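PDB 4GOT: methionine-binding lipoprotein MetQ from Bacillus subtilis subsp. subtilis, which binds methionine, captured here as selenomethionine, and probably delivers it to the membrane permease of the MetNPQ ABC importer. Local coordinates for residues A[4-9]-A[31-36]; A[22-27]-A[225-230]; A[105-110]-A[154-159]; A[163-168]-A[183-188]. All coordinates share one frame; numbering follows the deposited sequence. Where two conformers were deposited one is given.

How the contacts relate
From the N terminus, contact 1 closes first: strand 7-12, helix 14-29 and strand 34-38 form a beta-alpha-beta unit whose two strands pair at one edge of the six-stranded sheet. Helix 14-29 takes part in contact 2, so contacts 1 and 2 cross along the chain; they also touch, through a salt bridge between Lys31 and Glu225. Contact 2 does not close until residues 225-230, and the long excursion before it holds contacts 3 and 4 in series. Contact 3 pairs edge strand 154-158 of the five-stranded sheet with strand 107-111, its centre about 43 Å from that of contact 1. Contact 4 follows, joins helix 163-168 to the end of helix 179-184, and touches contact 3.

Contact 1 of 4, residues A[4-9]-A[31-36]; sequences GKKEIV and KGYTLK. With SO4 (sulfate ion), chain C.
Glu7 to Val9 and Thr34 to Lys36 are the paired parallel strands of a beta-alpha-beta unit, with helix 14-29 as the connection and strand 34-38 at the sheet edge. The ladder opens with Thr34 N bonded to Lys6 O (3.0 Å). Ile8 then uses both its backbone groups: its N meets Thr34 O at 2.8 Å, and its O accepts from Lys36 N at 2.9 Å. Just before the strand, Tyr33 packs against Lys6. Lys6 O lies at the ring edge, 3.3 Å from Tyr33 CD2. A chi2 of -81° bends the lysine chain so that its CD comes to Tyr33 CE2, at 3.6 Å. Lys6 NZ lies 4.9 Å from the Tyr33 ring centroid, an off-centre cation-pi contact. A water joins this NZ to Gly32 O, and a sulfate takes a weak bond from it. An alanine in place of Tyr33 would probably leave the Lys6 ammonium without its aromatic partner and Lys6 CD without the ring it packs on. The strand pairing thus rests largely on backbone bonds, whereas the Lys6 ammonium is probably eased by ring, water and a sulfate that is likely a crystallisation solute.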
# COMPACT_ATOMS: atom_id res chain seq x y z
N GLY A 4 -27.64 2.63 13.37
CA GLY A 4 -26.99 2.72 12.04
C GLY A 4 -26.17 4.01 11.88
O GLY A 4 -25.18 4.06 11.14
N LYS A 5 -26.57 5.06 12.59
CA LYS A 5 -25.75 6.26 12.66
C LYS A 5 -24.50 6.01 13.50
O LYS A 5 -23.55 6.71 13.33
CB LYS A 5 -26.57 7.45 13.16
CG LYS A 5 -27.55 7.96 12.12
CD LYS A 5 -28.29 9.19 12.58
CE LYS A 5 -29.28 9.64 11.52
NZ LYS A 5 -29.94 10.93 11.84
N LYS A 6 -24.51 4.99 14.36
CA LYS A 6 -23.34 4.58 15.18
C LYS A 6 -22.50 3.41 14.63
O LYS A 6 -21.58 2.94 15.29
CB LYS A 6 -23.80 4.17 16.59
CG LYS A 6 -24.40 5.29 17.43
CD LYS A 6 -23.31 6.14 18.07
CE LYS A 6 -23.88 7.11 19.07
NZ LYS A 6 -22.96 7.27 20.22
N GLU A 7 -22.81 2.93 13.42
CA GLU A 7 -22.07 1.83 12.78
C GLU A 7 -21.12 2.40 11.72
O GLU A 7 -21.49 3.27 10.93
CB GLU A 7 -23.03 0.84 12.13
CG GLU A 7 -22.36 -0.32 11.40
CD GLU A 7 -23.37 -1.22 10.65
OE1 GLU A 7 -24.18 -0.68 9.83
OE2 GLU A 7 -23.36 -2.46 10.88
N ILE A 8 -19.89 1.91 11.72
CA ILE A 8 -18.91 2.35 10.78
C ILE A 8 -18.68 1.17 9.86
O ILE A 8 -18.23 0.10 10.31
CB ILE A 8 -17.56 2.69 11.48
CG1 ILE A 8 -17.76 3.55 12.74
CG2 ILE A 8 -16.64 3.39 10.49
CD1 ILE A 8 -16.46 3.75 13.54
N VAL A 9 -19.01 1.35 8.58
CA VAL A 9 -18.77 0.34 7.51
C VAL A 9 -17.48 0.74 6.77
O VAL A 9 -17.37 1.85 6.24
CB VAL A 9 -20.00 0.18 6.55
CG1 VAL A 9 -19.80 -0.94 5.54
CG2 VAL A 9 -21.27 -0.03 7.36
N LYS A 31 -16.37 2.93 22.82
CA LYS A 31 -16.71 4.29 22.46
C LYS A 31 -18.13 4.45 21.95
O LYS A 31 -18.53 5.54 21.54
CB LYS A 31 -15.74 4.80 21.38
CG LYS A 31 -14.30 4.94 21.87
CD LYS A 31 -13.43 5.58 20.79
CE LYS A 31 -11.95 5.52 21.12
NZ LYS A 31 -11.54 6.50 22.15
N GLY A 32 -18.89 3.36 21.89
CA GLY A 32 -20.27 3.42 21.43
C GLY A 32 -20.55 3.09 19.95
O GLY A 32 -21.69 3.25 19.52
N TYR A 33 -19.53 2.64 19.19
CA TYR A 33 -19.68 2.38 17.75
C TYR A 33 -19.48 0.93 17.36
O TYR A 33 -18.62 0.25 17.93
CB TYR A 33 -18.75 3.28 16.90
CG TYR A 33 -18.95 4.74 17.16
CD1 TYR A 33 -18.29 5.37 18.22
CD2 TYR A 33 -19.83 5.51 16.39
CE1 TYR A 33 -18.48 6.71 18.49
CE2 TYR A 33 -20.04 6.86 16.64
CZ TYR A 33 -19.36 7.47 17.70
OH TYR A 33 -19.52 8.82 17.99
N THR A 34 -20.29 0.46 16.41
CA THR A 34 -20.09 -0.87 15.79
C THR A 34 -19.27 -0.74 14.48
O THR A 34 -19.07 0.36 13.95
CB THR A 34 -21.42 -1.63 15.52
OG1 THR A 34 -22.38 -0.76 14.90
CG2 THR A 34 -22.01 -2.21 16.85
N LEU A 35 -18.82 -1.89 13.98
CA LEU A 35 -17.92 -1.97 12.84
C LEU A 35 -18.35 -3.09 11.90
O LEU A 35 -18.66 -4.19 12.34
CB LEU A 35 -16.50 -2.26 13.33
CG LEU A 35 -15.33 -2.11 12.35
CD1 LEU A 35 -15.05 -0.66 11.95
CD2 LEU A 35 -14.12 -2.75 13.01
N LYS A 36 -18.39 -2.79 10.61
CA LYS A 36 -18.63 -3.78 9.56
C LYS A 36 -17.46 -3.62 8.59
O LYS A 36 -17.16 -2.50 8.18
CB LYS A 36 -19.99 -3.50 8.90
CG LYS A 36 -20.62 -4.68 8.18
CD LYS A 36 -22.15 -4.63 8.25
CE LYS A 36 -22.80 -4.77 6.88
NZ LYS A 36 -22.51 -6.06 6.20
S SO4 C . -25.34 10.54 20.44
O1 SO4 C . -26.57 11.04 21.10
O2 SO4 C . -24.19 11.41 20.83
O3 SO4 C . -25.08 9.14 20.85
O4 SO4 C . -25.51 10.59 18.98
O HOH W 1 -23.85 4.65 21.30

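Contact 2 of 4, residues A[22-27]-A[225-230]; sequences KEAEPL and EVLHSK
Val226 meets Ala24 and Leu27 where helix 14-29 packs on the C-terminal end of helix 218-227, joining the connection of the first beta-alpha-beta unit to the C-terminal part of the chain. This inner side is close-packed and apolar. Val226 CG1 sits between the two residues, 3.4 Å from Ala24 CB and 3.6 Å from Leu27 CB; the first value is below normal carbon contact, but Val226 was deposited in two conformers and the closeness is doubtful. Its other methyl, CG2, lies 3.8 Å from Leu27 CB. Leu27 CD1 in turn rests against Ser229 OG at 3.7 Å. Ser229 is the N-cap of helix 230-239, and its hydroxyl caps Ile232 N. With OG held between the backbone N and the carbonyl carbon (chi1 67°), it also donates to Val226 O at 2.7 Å, in the carbonyl plane. Val226 O receives Ser229 N as well, so two bonds grip it at the turn between the helices. An alanine in place of Ser229 would probably leave Ile232 N without its cap and Val226 O with one of these two donors. The outer side is looser and polar. Glu25 points away from the partner segment, and Glu225 reaches past the interface to a salt bridge with Lys31. Helix 14-29 is kinked at Pro26 and Leu27, where the backbone N atoms have no bond to the preceding turn; Pro26 has no N-H. Leu227 starts out away from helix 14-29, yet its CD2 lies 4.2 Å from Ala24 CB.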
# COMPACT_ATOMS: atom_id res chain seq x y z
N LYS A 22 -10.33 -5.54 12.84
CA LYS A 22 -10.92 -6.54 13.72
C LYS A 22 -10.32 -6.38 15.12
O LYS A 22 -11.03 -6.54 16.11
CB LYS A 22 -10.72 -7.94 13.17
CG LYS A 22 -11.33 -9.07 13.98
CD LYS A 22 -10.87 -10.42 13.39
CE LYS A 22 -11.70 -11.61 13.86
NZ LYS A 22 -11.04 -12.37 14.94
N GLU A 23 -9.04 -6.05 15.22
CA GLU A 23 -8.48 -5.78 16.56
C GLU A 23 -9.11 -4.50 17.20
O GLU A 23 -9.38 -4.49 18.40
CB GLU A 23 -6.95 -5.71 16.51
CG GLU A 23 -6.26 -5.77 17.86
CD GLU A 23 -6.21 -7.18 18.47
OE1 GLU A 23 -6.76 -8.15 17.89
OE2 GLU A 23 -5.58 -7.31 19.54
N ALA A 24 -9.37 -3.47 16.39
CA ALA A 24 -9.99 -2.19 16.81
C ALA A 24 -11.47 -2.34 17.20
O ALA A 24 -12.00 -1.48 17.92
CB ALA A 24 -9.86 -1.11 15.72
N GLU A 25 -12.13 -3.41 16.77
CA GLU A 25 -13.59 -3.57 17.04
C GLU A 25 -14.07 -3.45 18.52
O GLU A 25 -15.01 -2.74 18.80
CB GLU A 25 -14.13 -4.88 16.42
CG GLU A 25 -15.61 -5.12 16.70
CD GLU A 25 -16.24 -6.19 15.82
OE1 GLU A 25 -15.53 -7.15 15.39
OE2 GLU A 25 -17.46 -6.07 15.57
N PRO A 26 -13.43 -4.16 19.47
CA PRO A 26 -13.85 -4.00 20.87
C PRO A 26 -13.54 -2.62 21.47
O PRO A 26 -14.27 -2.17 22.38
CB PRO A 26 -13.11 -5.12 21.62
CG PRO A 26 -12.12 -5.69 20.66
CD PRO A 26 -12.50 -5.28 19.27
N LEU A 27 -12.48 -1.97 20.99
CA LEU A 27 -12.16 -0.63 21.39
C LEU A 27 -13.20 0.41 20.85
O LEU A 27 -13.55 1.38 21.54
CB LEU A 27 -10.71 -0.27 21.00
CG LEU A 27 -9.59 -1.21 21.48
CD1 LEU A 27 -8.26 -0.63 20.97
CD2 LEU A 27 -9.52 -1.38 22.99
N GLU A 225 -9.10 7.63 16.48
CA GLU A 225 -8.71 7.48 17.88
C GLU A 225 -8.28 6.06 18.24
O GLU A 225 -7.24 5.85 18.83
CB GLU A 225 -9.85 7.91 18.81
CG GLU A 225 -9.84 9.38 19.17
CD GLU A 225 -10.90 9.77 20.22
OE1 GLU A 225 -11.63 8.88 20.74
OE2 GLU A 225 -11.01 10.98 20.53
N VAL A 226 -9.11 5.08 17.94
CA VAL A 226 -8.74 3.69 18.20
C VAL A 226 -7.49 3.25 17.40
O VAL A 226 -6.59 2.59 17.96
CB VAL A 226 -9.91 2.71 17.95
CG1 VAL A 226 -9.42 1.28 18.07
CG2 VAL A 226 -11.03 2.97 18.96
N LEU A 227 -7.41 3.65 16.12
CA LEU A 227 -6.30 3.21 15.24
C LEU A 227 -4.94 3.85 15.63
O LEU A 227 -3.84 3.41 15.19
CB LEU A 227 -6.59 3.48 13.77
CG LEU A 227 -7.74 2.72 13.14
CD1 LEU A 227 -8.01 3.24 11.72
CD2 LEU A 227 -7.50 1.22 13.16
N HIS A 228 -5.01 4.85 16.50
CA HIS A 228 -3.76 5.44 17.08
C HIS A 228 -3.58 5.07 18.53
O HIS A 228 -2.65 5.55 19.15
CB HIS A 228 -3.71 6.95 16.83
CG HIS A 228 -3.46 7.24 15.41
ND1 HIS A 228 -2.18 7.26 14.89
CD2 HIS A 228 -4.31 7.33 14.35
CE1 HIS A 228 -2.26 7.39 13.57
NE2 HIS A 228 -3.54 7.42 13.21
N SER A 229 -4.44 4.20 19.07
CA SER A 229 -4.27 3.77 20.49
C SER A 229 -2.95 3.01 20.70
O SER A 229 -2.38 2.43 19.75
CB SER A 229 -5.45 2.90 20.95
OG SER A 229 -5.48 1.66 20.26
N LYS A 230 -2.47 2.96 21.94
CA LYS A 230 -1.30 2.12 22.26
C LYS A 230 -1.60 0.66 21.92
O LYS A 230 -0.76 -0.00 21.34
CB LYS A 230 -0.85 2.25 23.72
CG LYS A 230 0.48 1.53 24.01
CD LYS A 230 0.86 1.51 25.49
CE LYS A 230 2.11 0.66 25.76
NZ LYS A 230 3.30 1.03 24.93

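Contact 3 of 4, residues A[105-110]-A[154-159]; sequences GATIIL and EFKKVA
Ile108 and Phe155 lie at the centre of a parallel strand pair in which 154-158 forms an edge of the five-stranded sheet and 107-111 is the next strand in; helix 117-126 belongs to the connection between them. Five backbone hydrogen bonds alternate from strand to strand, from Glu154 N to Ala106 O through to Val158 N to Leu110 O. The straightest is Ile108 N to Glu154 O (2.8 Å, 170° at the hydrogen), whereas Leu110 N reaches Lys156 O at a bent 136°. Weaker CA-H...O contacts reinforce the ladder, among them Phe155 CA to Ile108 O at 3.3 Å. Apolar contacts divide between the two faces. On the face of Ile108, Leu110 and Phe155, the phenyl CD1 touches Ile108 CB at 3.8 Å, and Leu110 CD1 approaches Phe155 CB at 4.0 Å; Leu124 and Met120 of helix 117-126 cover this side. On the other face Val158 has CG1 anti to the backbone N (chi1 174°), and its CG2 is pressed to 3.4 Å from Ile109 CG2, tighter than usual for methyls, with Ala166 and Thr163 of helix 163-168 alongside. The aliphatic part of Lys156 adds van der Waals contacts: Lys156 CG lies 3.6 Å from Thr107 CG2, and Lys156 CB 3.7 Å from Ile109 CD1, while the rest of that chain leads away. Ile109 meanwhile bonds strand 174-177 through its backbone. The chemistry implies an edge strand held by main-chain hydrogen bonds to residues 106-110, its apolar side chains packed, though not wholly buried, against helices 117-126 and 163-168, while Lys156 and Lys157 remain exposed.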
# COMPACT_ATOMS: atom_id res chain seq x y z
N GLY A 105 20.06 -7.31 -19.41
CA GLY A 105 18.82 -7.76 -20.00
C GLY A 105 17.80 -8.33 -19.03
O GLY A 105 16.73 -8.78 -19.46
N ALA A 106 18.12 -8.31 -17.73
CA ALA A 106 17.21 -8.86 -16.73
C ALA A 106 15.83 -8.19 -16.85
O ALA A 106 15.73 -7.00 -17.24
CB ALA A 106 17.80 -8.72 -15.32
N THR A 107 14.80 -9.00 -16.57
CA THR A 107 13.36 -8.60 -16.56
C THR A 107 12.89 -8.30 -15.14
O THR A 107 12.98 -9.17 -14.22
CB THR A 107 12.41 -9.70 -17.06
OG1 THR A 107 12.67 -9.99 -18.43
CG2 THR A 107 10.93 -9.25 -16.90
N ILE A 108 12.35 -7.09 -14.98
CA ILE A 108 11.81 -6.58 -13.72
C ILE A 108 10.30 -6.56 -13.86
O ILE A 108 9.78 -5.97 -14.80
CB ILE A 108 12.35 -5.16 -13.37
CG1 ILE A 108 13.89 -5.13 -13.33
CG2 ILE A 108 11.82 -4.69 -12.03
CD1 ILE A 108 14.53 -6.05 -12.32
N ILE A 109 9.60 -7.28 -12.97
CA ILE A 109 8.14 -7.27 -12.93
C ILE A 109 7.67 -6.18 -11.95
O ILE A 109 7.66 -6.35 -10.71
CB ILE A 109 7.51 -8.64 -12.52
CG1 ILE A 109 8.17 -9.81 -13.26
CG2 ILE A 109 5.98 -8.63 -12.68
CD1 ILE A 109 7.87 -9.88 -14.74
N LEU A 110 7.28 -5.07 -12.55
CA LEU A 110 6.59 -3.97 -11.90
C LEU A 110 5.13 -4.34 -11.69
O LEU A 110 4.60 -5.21 -12.39
CB LEU A 110 6.61 -2.76 -12.84
CG LEU A 110 7.97 -2.20 -13.27
CD1 LEU A 110 7.74 -1.03 -14.24
CD2 LEU A 110 8.77 -1.75 -12.04
N GLU A 154 14.74 -4.81 -18.69
CA GLU A 154 13.46 -4.77 -19.38
C GLU A 154 12.34 -4.86 -18.32
O GLU A 154 12.51 -5.51 -17.27
CB GLU A 154 13.41 -5.93 -20.39
CG GLU A 154 14.49 -5.83 -21.47
CD GLU A 154 14.77 -7.16 -22.18
OE1 GLU A 154 14.01 -8.13 -21.97
OE2 GLU A 154 15.75 -7.23 -22.94
N PHE A 155 11.20 -4.21 -18.56
CA PHE A 155 10.15 -4.13 -17.56
C PHE A 155 8.85 -4.73 -18.08
O PHE A 155 8.50 -4.52 -19.24
CB PHE A 155 9.91 -2.70 -17.10
CG PHE A 155 11.17 -1.99 -16.63
CD1 PHE A 155 11.55 -2.04 -15.30
CD2 PHE A 155 11.93 -1.26 -17.50
CE1 PHE A 155 12.70 -1.39 -14.85
CE2 PHE A 155 13.09 -0.61 -17.06
CZ PHE A 155 13.47 -0.68 -15.73
N LYS A 156 8.15 -5.46 -17.21
CA LYS A 156 6.81 -5.99 -17.49
C LYS A 156 5.89 -5.47 -16.37
O LYS A 156 6.35 -5.05 -15.33
CB LYS A 156 6.83 -7.53 -17.46
CG LYS A 156 7.79 -8.23 -18.42
CD LYS A 156 7.18 -8.39 -19.80
CE LYS A 156 7.95 -9.38 -20.68
NZ LYS A 156 7.51 -10.80 -20.46
N LYS A 157 4.57 -5.49 -16.58
CA LYS A 157 3.65 -5.03 -15.55
C LYS A 157 2.62 -6.09 -15.28
O LYS A 157 2.05 -6.63 -16.22
CB LYS A 157 2.96 -3.72 -15.95
CG LYS A 157 3.88 -2.54 -15.95
CD LYS A 157 3.38 -1.46 -16.90
CE LYS A 157 4.45 -0.40 -17.16
NZ LYS A 157 4.22 0.69 -16.19
N VAL A 158 2.42 -6.38 -13.99
CA VAL A 158 1.42 -7.35 -13.52
C VAL A 158 0.51 -6.66 -12.49
O VAL A 158 0.96 -5.81 -11.73
CB VAL A 158 2.12 -8.59 -12.91
CG1 VAL A 158 1.12 -9.55 -12.28
CG2 VAL A 158 2.94 -9.32 -14.00
N ALA A 159 -0.74 -7.09 -12.41
CA ALA A 159 -1.62 -6.57 -11.38
C ALA A 159 -0.99 -6.82 -10.00
O ALA A 159 -0.33 -7.84 -9.81
CB ALA A 159 -3.01 -7.20 -11.50

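Contact 4 of 4, residues A[163-168]-A[183-188]; sequences TAKAYE and IQNKLN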
# COMPACT_ATOMS: atom_id res chain seq x y z
N THR A 163 1.24 -10.24 -8.54
CA THR A 163 2.70 -10.30 -8.52
C THR A 163 3.30 -11.45 -7.64
O THR A 163 4.37 -12.02 -7.97
CB THR A 163 3.35 -8.96 -8.14
OG1 THR A 163 2.77 -8.48 -6.92
CG2 THR A 163 3.21 -7.92 -9.27
N ALA A 164 2.64 -11.79 -6.53
CA ALA A 164 3.01 -13.01 -5.76
C ALA A 164 3.06 -14.26 -6.67
O ALA A 164 3.94 -15.11 -6.53
CB ALA A 164 2.07 -13.25 -4.58
N LYS A 165 2.11 -14.36 -7.63
CA LYS A 165 2.14 -15.46 -8.62
C LYS A 165 3.30 -15.32 -9.64
O LYS A 165 3.92 -16.32 -9.97
CB LYS A 165 0.81 -15.65 -9.38
CG LYS A 165 -0.43 -15.87 -8.51
CD LYS A 165 -0.36 -17.12 -7.65
CE LYS A 165 -0.11 -16.81 -6.16
NZ LYS A 165 0.05 -18.03 -5.28
N ALA A 166 3.58 -14.11 -10.15
CA ALA A 166 4.67 -13.88 -11.08
C ALA A 166 5.99 -14.30 -10.44
O ALA A 166 6.88 -14.87 -11.10
CB ALA A 166 4.74 -12.41 -11.54
N TYR A 167 6.10 -14.03 -9.14
CA TYR A 167 7.24 -14.44 -8.29
C TYR A 167 7.35 -15.96 -8.19
O TYR A 167 8.38 -16.53 -8.55
CB TYR A 167 7.11 -13.78 -6.92
CG TYR A 167 7.91 -14.42 -5.80
CD1 TYR A 167 9.29 -14.28 -5.71
CD2 TYR A 167 7.26 -15.13 -4.81
CE1 TYR A 167 10.01 -14.85 -4.67
CE2 TYR A 167 7.96 -15.71 -3.77
CZ TYR A 167 9.33 -15.57 -3.71
OH TYR A 167 9.96 -16.17 -2.67
N GLU A 168 6.29 -16.63 -7.77
CA GLU A 168 6.30 -18.10 -7.72
C GLU A 168 6.55 -18.78 -9.06
O GLU A 168 7.22 -19.79 -9.12
CB GLU A 168 4.98 -18.62 -7.16
CG GLU A 168 4.87 -18.47 -5.65
CD GLU A 168 3.44 -18.51 -5.15
OE1 GLU A 168 2.53 -19.03 -5.85
OE2 GLU A 168 3.22 -18.01 -4.03
N ILE A 183 1.91 -10.56 2.34
CA ILE A 183 1.39 -11.26 3.54
C ILE A 183 0.14 -12.12 3.22
O ILE A 183 0.03 -13.21 3.75
CB ILE A 183 1.10 -10.31 4.74
CG1 ILE A 183 2.40 -9.63 5.21
CG2 ILE A 183 0.58 -11.08 5.96
CD1 ILE A 183 2.13 -8.55 6.22
N GLN A 184 -0.73 -11.62 2.34
CA GLN A 184 -1.91 -12.37 1.90
C GLN A 184 -1.57 -13.73 1.24
O GLN A 184 -2.27 -14.70 1.46
CB GLN A 184 -2.82 -11.50 0.97
CG GLN A 184 -4.21 -12.14 0.74
CD GLN A 184 -5.21 -11.22 0.03
OE1 GLN A 184 -5.05 -9.99 0.01
NE2 GLN A 184 -6.29 -11.82 -0.49
N ASN A 185 -0.48 -13.76 0.46
CA ASN A 185 0.19 -14.96 -0.07
C ASN A 185 1.09 -15.73 0.94
O ASN A 185 1.82 -16.59 0.54
CB ASN A 185 1.09 -14.52 -1.24
CG ASN A 185 1.48 -15.66 -2.17
OD1 ASN A 185 0.63 -16.37 -2.72
ND2 ASN A 185 2.79 -15.83 -2.39
N LYS A 186 1.07 -15.38 2.22
CA LYS A 186 1.84 -16.10 3.25
C LYS A 186 3.37 -15.91 3.13
O LYS A 186 4.14 -16.75 3.62
CB LYS A 186 1.50 -17.59 3.25
CG LYS A 186 0.01 -17.90 3.27
CD LYS A 186 -0.71 -17.25 4.43
CE LYS A 186 -2.01 -17.98 4.81
NZ LYS A 186 -3.07 -17.96 3.76
N LEU A 187 3.79 -14.84 2.49
CA LEU A 187 5.20 -14.45 2.50
C LEU A 187 5.48 -13.61 3.75
O LEU A 187 4.63 -12.92 4.26
CB LEU A 187 5.57 -13.67 1.23
CG LEU A 187 5.52 -14.46 -0.09
CD1 LEU A 187 5.66 -13.50 -1.29
CD2 LEU A 187 6.60 -15.55 -0.08
N ASN A 188 6.70 -13.65 4.22
CA ASN A 188 7.12 -12.81 5.32
C ASN A 188 8.11 -11.78 4.75
O ASN A 188 9.26 -12.11 4.47
CB ASN A 188 7.75 -13.71 6.40
CG ASN A 188 8.23 -12.95 7.62
OD1 ASN A 188 8.79 -13.54 8.54
ND2 ASN A 188 8.01 -11.64 7.64
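Ala164, on the short helix 163-168, lies with its CA 6.6 Å from that of Asn185, the first residue to leave helical geometry after helix 179-184, where a Schellman motif with Lys186 at positive phi (69°) ends the helix. Asn185 carries the polar half of the contact. Its CG stands anti to the backbone N (chi1 -161°), which sets CG toward helix 163-168. There ND2 gives a nearly straight bond to Glu168 OE2 (2.8 Å), tip to tip and within the amide plane, while OD1 accepts from Lys165 NZ at 3.1 Å. The same NZ forms a salt bridge with Glu168 OE1 (2.7 Å), met on the syn side, so amide, ammonium and carboxylate close a ring of three bonds that fixes the amide's rotation. The lysine charge would probably ease the approach of the two acceptors Glu168 OE2 and Asn185 OD1. Ala164 CB lies over the face of this amide, 3.5 Å from Asn185 CG. Apolar packing makes the other half: Leu187 CD2 lies 3.9 Å from Tyr167 CE2 and Leu187 CD1 4.0 Å from the same atom, and Ile177 of strand 174-177 touches both residues. Helix 179-184 includes Asn180 of the selenomethionine pocket, whereas this contact joins its far end to helix 163-168. Within the latter helix, Ala164 O lies in the ring plane of Tyr167, at the edge.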